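Local structure of periplasmic solute binding protein (Pectobacterium atrosepticum, 4RY1) at residues Ala3-Arg15 and Gln57-Leu69. The protein probably binds a sugar in the periplasm and delivers it to an ABC-type transporter, as other members of solute-binding protein family 1 do. Residues are numbered along the deposited sequence; the frame is centred on the assembly and turned at random.
Sequences AEIRISWWGGNQR and QEPDVMRIDWNWL. With ACT (acetate ion), chain F.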
loop_
_atom_site.group_PDB
_atom_site.type_symbol
_atom_site.label_atom_id
_atom_site.label_comp_id
_atom_site.label_asym_id
_atom_site.label_seq_id
_atom_site.Cartn_x
_atom_site.Cartn_y
_atom_site.Cartn_z
ATOM N N ALA A 3 17.306 -16.868 -25.789
ATOM C CA ALA A 3 15.908 -16.990 -25.334
ATOM C C ALA A 3 15.411 -15.643 -24.814
ATOM O O ALA A 3 16.147 -14.948 -24.161
ATOM C CB ALA A 3 15.781 -18.024 -24.244
ATOM N N GLU A 4 14.149 -15.316 -25.061
ATOM C CA GLU A 4 13.621 -13.978 -24.768
ATOM C C GLU A 4 12.479 -14.008 -23.743
ATOM O O GLU A 4 11.494 -14.746 -23.896
ATOM C CB GLU A 4 13.167 -13.278 -26.060
ATOM C CG GLU A 4 12.684 -11.842 -25.878
ATOM C CD GLU A 4 12.230 -11.219 -27.186
ATOM O OE1 GLU A 4 11.110 -10.669 -27.246
ATOM O OE2 GLU A 4 12.999 -11.289 -28.163
ATOM N N ILE A 5 12.632 -13.182 -22.706
ATOM C CA ILE A 5 11.604 -12.968 -21.699
ATOM C C ILE A 5 11.268 -11.487 -21.555
ATOM O O ILE A 5 12.127 -10.606 -21.660
ATOM C CB ILE A 5 11.924 -13.600 -20.337
ATOM C CG1 ILE A 5 13.173 -13.009 -19.731
ATOM C CG2 ILE A 5 12.114 -15.113 -20.490
ATOM C CD1 ILE A 5 13.402 -13.451 -18.298
ATOM N N ARG A 6 9.999 -11.231 -21.307
ATOM C CA ARG A 6 9.470 -9.881 -21.145
ATOM C C ARG A 6 9.112 -9.665 -19.683
ATOM O O ARG A 6 8.659 -10.590 -19.007
ATOM C CB ARG A 6 8.192 -9.730 -21.964
ATOM C CG ARG A 6 8.404 -9.812 -23.463
ATOM C CD ARG A 6 7.094 -10.095 -24.169
ATOM N NE ARG A 6 6.107 -9.094 -23.807
ATOM C CZ ARG A 6 4.793 -9.304 -23.772
ATOM N NH1 ARG A 6 4.282 -10.488 -24.104
ATOM N NH2 ARG A 6 3.993 -8.331 -23.374
ATOM N N ILE A 7 9.392 -8.470 -19.183
ATOM C CA ILE A 7 9.074 -8.098 -17.774
ATOM C C ILE A 7 8.422 -6.722 -17.728
ATOM O O ILE A 7 8.926 -5.775 -18.330
ATOM C CB ILE A 7 10.323 -8.162 -16.837
ATOM C CG1 ILE A 7 9.958 -7.720 -15.427
ATOM C CG2 ILE A 7 11.471 -7.362 -17.393
ATOM C CD1 ILE A 7 11.032 -8.040 -14.397
ATOM N N SER A 8 7.281 -6.643 -17.052
ATOM C CA SER A 8 6.612 -5.382 -16.801
ATOM C C SER A 8 6.600 -4.953 -15.348
ATOM O O SER A 8 6.536 -5.776 -14.424
ATOM C CB SER A 8 5.173 -5.385 -17.329
ATOM O OG SER A 8 4.298 -6.275 -16.616
ATOM N N TRP A 9 6.605 -3.649 -15.170
ATOM C CA TRP A 9 6.423 -3.049 -13.854
ATOM C C TRP A 9 5.966 -1.598 -13.981
ATOM O O TRP A 9 5.967 -1.048 -15.070
ATOM C CB TRP A 9 7.721 -3.134 -12.997
ATOM C CG TRP A 9 8.819 -2.187 -13.441
ATOM C CD1 TRP A 9 9.041 -0.929 -12.984
ATOM C CD2 TRP A 9 9.789 -2.423 -14.455
ATOM N NE1 TRP A 9 10.111 -0.378 -13.620
ATOM C CE2 TRP A 9 10.590 -1.260 -14.542
ATOM C CE3 TRP A 9 10.073 -3.503 -15.301
ATOM C CZ2 TRP A 9 11.630 -1.127 -15.459
ATOM C CZ3 TRP A 9 11.111 -3.372 -16.208
ATOM C CH2 TRP A 9 11.899 -2.196 -16.262
ATOM N N TRP A 10 5.576 -0.996 -12.865
ATOM C CA TRP A 10 5.270 0.436 -12.805
ATOM C C TRP A 10 6.143 1.102 -11.761
ATOM O O TRP A 10 6.716 0.445 -10.882
ATOM C CB TRP A 10 3.803 0.699 -12.438
ATOM C CG TRP A 10 3.466 0.332 -11.018
ATOM C CD1 TRP A 10 3.588 1.112 -9.909
ATOM C CD2 TRP A 10 2.988 -0.921 -10.568
ATOM N NE1 TRP A 10 3.236 0.419 -8.799
ATOM C CE2 TRP A 10 2.817 -0.829 -9.172
ATOM C CE3 TRP A 10 2.634 -2.102 -11.213
ATOM C CZ2 TRP A 10 2.358 -1.891 -8.415
ATOM C CZ3 TRP A 10 2.188 -3.144 -10.459
ATOM C CH2 TRP A 10 2.040 -3.044 -9.084
ATOM N N GLY A 11 6.162 2.415 -11.810
ATOM C CA GLY A 11 6.846 3.227 -10.807
ATOM C C GLY A 11 7.409 4.495 -11.407
ATOM O O GLY A 11 7.083 4.861 -12.525
ATOM N N GLY A 12 8.233 5.163 -10.618
ATOM C CA GLY A 12 8.880 6.388 -11.035
ATOM C C GLY A 12 10.248 6.105 -11.629
ATOM O O GLY A 12 10.723 4.956 -11.646
ATOM N N ASN A 13 10.919 7.171 -12.054
ATOM C CA ASN A 13 12.156 7.038 -12.813
ATOM C C ASN A 13 13.298 6.439 -11.979
ATOM O O ASN A 13 14.192 5.812 -12.531
ATOM C CB ASN A 13 12.541 8.381 -13.414
ATOM C CG ASN A 13 11.608 8.785 -14.514
ATOM O OD1 ASN A 13 11.073 7.937 -15.214
ATOM N ND2 ASN A 13 11.458 10.077 -14.711
ATOM N N GLN A 14 13.284 6.645 -10.666
ATOM C CA GLN A 14 14.336 6.033 -9.818
ATOM C C GLN A 14 14.170 4.526 -9.788
ATOM O O GLN A 14 15.131 3.800 -9.915
ATOM C CB GLN A 14 14.370 6.632 -8.419
ATOM C CG GLN A 14 14.733 8.095 -8.443
ATOM C CD GLN A 14 16.211 8.351 -8.534
ATOM O OE1 GLN A 14 17.033 7.419 -8.577
ATOM N NE2 GLN A 14 16.572 9.626 -8.540
ATOM N N ARG A 15 12.942 4.048 -9.641
ATOM C CA ARG A 15 12.695 2.618 -9.719
ATOM C C ARG A 15 13.023 2.094 -11.117
ATOM O O ARG A 15 13.570 0.995 -11.255
ATOM C CB ARG A 15 11.245 2.273 -9.301
ATOM C CG ARG A 15 10.944 0.781 -9.419
ATOM C CD ARG A 15 9.529 0.432 -9.037
ATOM N NE ARG A 15 9.212 0.711 -7.649
ATOM C CZ ARG A 15 7.995 0.949 -7.173
ATOM N NH1 ARG A 15 6.942 0.941 -7.977
ATOM N NH2 ARG A 15 7.813 1.160 -5.874
ATOM N N GLN A 57 -1.390 -12.087 -24.133
ATOM C CA GLN A 57 -0.299 -11.206 -24.577
ATOM C C GLN A 57 0.573 -10.671 -23.417
ATOM O O GLN A 57 1.422 -9.823 -23.627
ATOM C CB GLN A 57 -0.836 -10.004 -25.369
ATOM C CG GLN A 57 -1.638 -10.348 -26.612
ATOM C CD GLN A 57 -0.940 -11.345 -27.500
ATOM O OE1 GLN A 57 -1.341 -12.503 -27.584
ATOM N NE2 GLN A 57 0.128 -10.909 -28.153
ATOM N N GLU A 58 0.311 -11.124 -22.203
ATOM C CA GLU A 58 1.013 -10.587 -21.044
ATOM C C GLU A 58 2.507 -10.974 -21.038
ATOM O O GLU A 58 2.912 -11.993 -21.606
ATOM C CB GLU A 58 0.331 -11.063 -19.772
ATOM C CG GLU A 58 0.456 -12.543 -19.452
ATOM C CD GLU A 58 -0.597 -13.451 -20.092
ATOM O OE1 GLU A 58 -1.195 -13.107 -21.147
ATOM O OE2 GLU A 58 -0.787 -14.531 -19.527
ATOM N N PRO A 59 3.326 -10.160 -20.362
ATOM C CA PRO A 59 4.724 -10.507 -20.235
ATOM C C PRO A 59 4.982 -11.736 -19.398
ATOM O O PRO A 59 4.146 -12.170 -18.612
ATOM C CB PRO A 59 5.345 -9.290 -19.566
ATOM C CG PRO A 59 4.280 -8.306 -19.323
ATOM C CD PRO A 59 2.975 -8.936 -19.640
ATOM N N ASP A 60 6.174 -12.289 -19.565
ATOM C CA ASP A 60 6.581 -13.494 -18.818
ATOM C C ASP A 60 6.628 -13.259 -17.309
ATOM O O ASP A 60 6.283 -14.140 -16.530
ATOM C CB ASP A 60 7.943 -13.988 -19.298
ATOM C CG ASP A 60 7.943 -14.309 -20.778
ATOM O OD1 ASP A 60 8.143 -13.385 -21.586
ATOM O OD2 ASP A 60 7.652 -15.469 -21.110
ATOM N N VAL A 61 7.150 -12.089 -16.941
ATOM C CA VAL A 61 7.227 -11.649 -15.543
ATOM C C VAL A 61 6.456 -10.347 -15.397
ATOM O O VAL A 61 6.685 -9.385 -16.145
ATOM C CB VAL A 61 8.673 -11.451 -15.055
ATOM C CG1 VAL A 61 8.721 -10.945 -13.600
ATOM C CG2 VAL A 61 9.423 -12.757 -15.140
ATOM N N MET A 62 5.545 -10.324 -14.425
ATOM C CA MET A 62 4.726 -9.132 -14.175
ATOM C C MET A 62 4.867 -8.689 -12.730
ATOM O O MET A 62 4.702 -9.493 -11.812
ATOM C CB MET A 62 3.250 -9.454 -14.393
ATOM C CG MET A 62 2.880 -9.877 -15.811
ATOM S SD MET A 62 1.357 -10.937 -15.948
ATOM C CE MET A 62 2.183 -12.514 -15.557
ATOM N N ARG A 63 5.061 -7.397 -12.517
ATOM C CA ARG A 63 4.769 -6.830 -11.194
ATOM C C ARG A 63 3.241 -6.757 -11.051
ATOM O O ARG A 63 2.561 -6.299 -11.962
ATOM C CB ARG A 63 5.364 -5.451 -11.004
ATOM C CG ARG A 63 5.331 -4.929 -9.574
ATOM C CD ARG A 63 5.646 -3.445 -9.522
ATOM N NE ARG A 63 5.541 -2.886 -8.175
ATOM C CZ ARG A 63 6.567 -2.572 -7.388
ATOM N NH1 ARG A 63 7.807 -2.771 -7.797
ATOM N NH2 ARG A 63 6.313 -2.047 -6.190
ATOM N N ILE A 64 2.730 -7.217 -9.918
ATOM C CA ILE A 64 1.318 -7.154 -9.633
ATOM C C ILE A 64 1.106 -6.730 -8.190
ATOM O O ILE A 64 1.968 -6.932 -7.339
ATOM C CB ILE A 64 0.589 -8.480 -9.885
ATOM C CG1 ILE A 64 1.146 -9.600 -9.003
ATOM C CG2 ILE A 64 0.606 -8.860 -11.366
ATOM C CD1 ILE A 64 0.277 -10.846 -9.002
ATOM N N ASP A 65 -0.017 -6.091 -7.925
ATOM C CA ASP A 65 -0.445 -5.837 -6.563
ATOM C C ASP A 65 -1.100 -7.095 -5.979
ATOM O O ASP A 65 -1.825 -7.826 -6.672
ATOM C CB ASP A 65 -1.382 -4.619 -6.497
ATOM C CG ASP A 65 -0.778 -3.389 -5.797
ATOM O OD1 ASP A 65 0.365 -3.391 -5.298
ATOM O OD2 ASP A 65 -1.479 -2.374 -5.763
ATOM N N TRP A 66 -0.871 -7.318 -4.684
ATOM C CA TRP A 66 -1.473 -8.459 -3.968
ATOM C C TRP A 66 -2.996 -8.481 -4.075
ATOM O O TRP A 66 -3.626 -9.541 -4.200
ATOM C CB TRP A 66 -1.010 -8.433 -2.511
ATOM C CG TRP A 66 -1.751 -9.291 -1.553
ATOM C CD1 TRP A 66 -1.562 -10.618 -1.320
ATOM C CD2 TRP A 66 -2.751 -8.853 -0.643
ATOM N NE1 TRP A 66 -2.414 -11.038 -0.327
ATOM C CE2 TRP A 66 -3.139 -9.961 0.111
ATOM C CE3 TRP A 66 -3.350 -7.615 -0.385
ATOM C CZ2 TRP A 66 -4.096 -9.872 1.108
ATOM C CZ3 TRP A 66 -4.295 -7.531 0.604
ATOM C CH2 TRP A 66 -4.657 -8.650 1.335
ATOM N N ASN A 67 -3.592 -7.310 -4.029
ATOM C CA ASN A 67 -5.046 -7.212 -4.061
ATOM C C ASN A 67 -5.644 -7.442 -5.436
ATOM O O ASN A 67 -6.877 -7.420 -5.570
ATOM C CB ASN A 67 -5.457 -5.875 -3.477
ATOM C CG ASN A 67 -4.617 -4.754 -3.985
ATOM O OD1 ASN A 67 -3.401 -4.664 -3.676
ATOM N ND2 ASN A 67 -5.214 -3.893 -4.751
ATOM N N TRP A 68 -4.793 -7.723 -6.428
ATOM C CA TRP A 68 -5.255 -8.140 -7.759
ATOM C C TRP A 68 -5.398 -9.647 -7.878
ATOM O O TRP A 68 -5.922 -10.144 -8.889
ATOM C CB TRP A 68 -4.354 -7.647 -8.885
ATOM C CG TRP A 68 -4.157 -6.173 -8.929
ATOM C CD1 TRP A 68 -4.857 -5.200 -8.258
ATOM C CD2 TRP A 68 -3.144 -5.503 -9.662
ATOM N NE1 TRP A 68 -4.337 -3.972 -8.541
ATOM C CE2 TRP A 68 -3.298 -4.125 -9.422
ATOM C CE3 TRP A 68 -2.132 -5.930 -10.537
ATOM C CZ2 TRP A 68 -2.453 -3.171 -9.988
ATOM C CZ3 TRP A 68 -1.305 -4.972 -11.113
ATOM C CH2 TRP A 68 -1.460 -3.618 -10.822
ATOM N N LEU A 69 -4.962 -10.387 -6.873
ATOM C CA LEU A 69 -5.060 -11.841 -6.937
ATOM C C LEU A 69 -6.510 -12.356 -7.003
ATOM O O LEU A 69 -6.766 -13.352 -7.683
ATOM C CB LEU A 69 -4.264 -12.530 -5.831
ATOM C CG LEU A 69 -2.748 -12.430 -5.963
ATOM C CD1 LEU A 69 -2.088 -13.171 -4.810
ATOM C CD2 LEU A 69 -2.253 -12.988 -7.287
HETATM C C ACT F . 4.622 2.709 -5.621
HETATM O O ACT F . 4.635 2.611 -6.871
HETATM O OXT ACT F . 5.056 1.768 -4.939
HETATM C CH3 ACT F . 4.098 3.938 -4.912
HETATM O O HOH W 1 8.441 -13.606 -24.222
#
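Arg-63 CG points away from its own backbone N, and the chain, extended as far as NE, runs across one face of the Trp-10 ring, which chi1 of 69° and chi2 of 87° together turn to receive it. Arg-63 CD sits 3.5 Å from the centroid of the Trp-10 six-membered ring, a CH-pi contact over the face, while the guanidinium beyond forms an off-centre cation-pi contact. The Arg-15 and Arg-63 guanidinium groups stack face to face, planes 16° apart. Arg-15 NH1 donates to Trp-10 O (3.0 Å), and NH1 and NH2 grip an acetate, probably from the crystallisation liquor, whose negative charge probably eases the pairing of the two arginines. At the other end, Arg-6 NH1 and NH2 both reach Gln-57 O, each at 3.0 Å, in the guanidinium plane, with Pro-59 CA over one face; Arg-6 NE forms a salt bridge with Glu-38. Asp-60 OD1 accepts from Arg-6 N (2.9 Å), a carboxylate standing in for a backbone carbonyl just before the parallel ladder begins, and OD2 is hydrogen-bonded to Ser-296 OG. In the ladder Val-61 N meets Arg-6 O (3.0 Å), Val-61 O takes Ser-8 N (2.9 Å) and Arg-63 N donates to Ser-8 O (2.9 Å). Strand 3-10 pairs in parallel with 33-40 on one edge and 61-64 on the other in a periplasmic-binding-protein lobe; helix 13-29 covers Ile-7 and Trp-9, and strand 284-292 pairs antiparallel with 61-64.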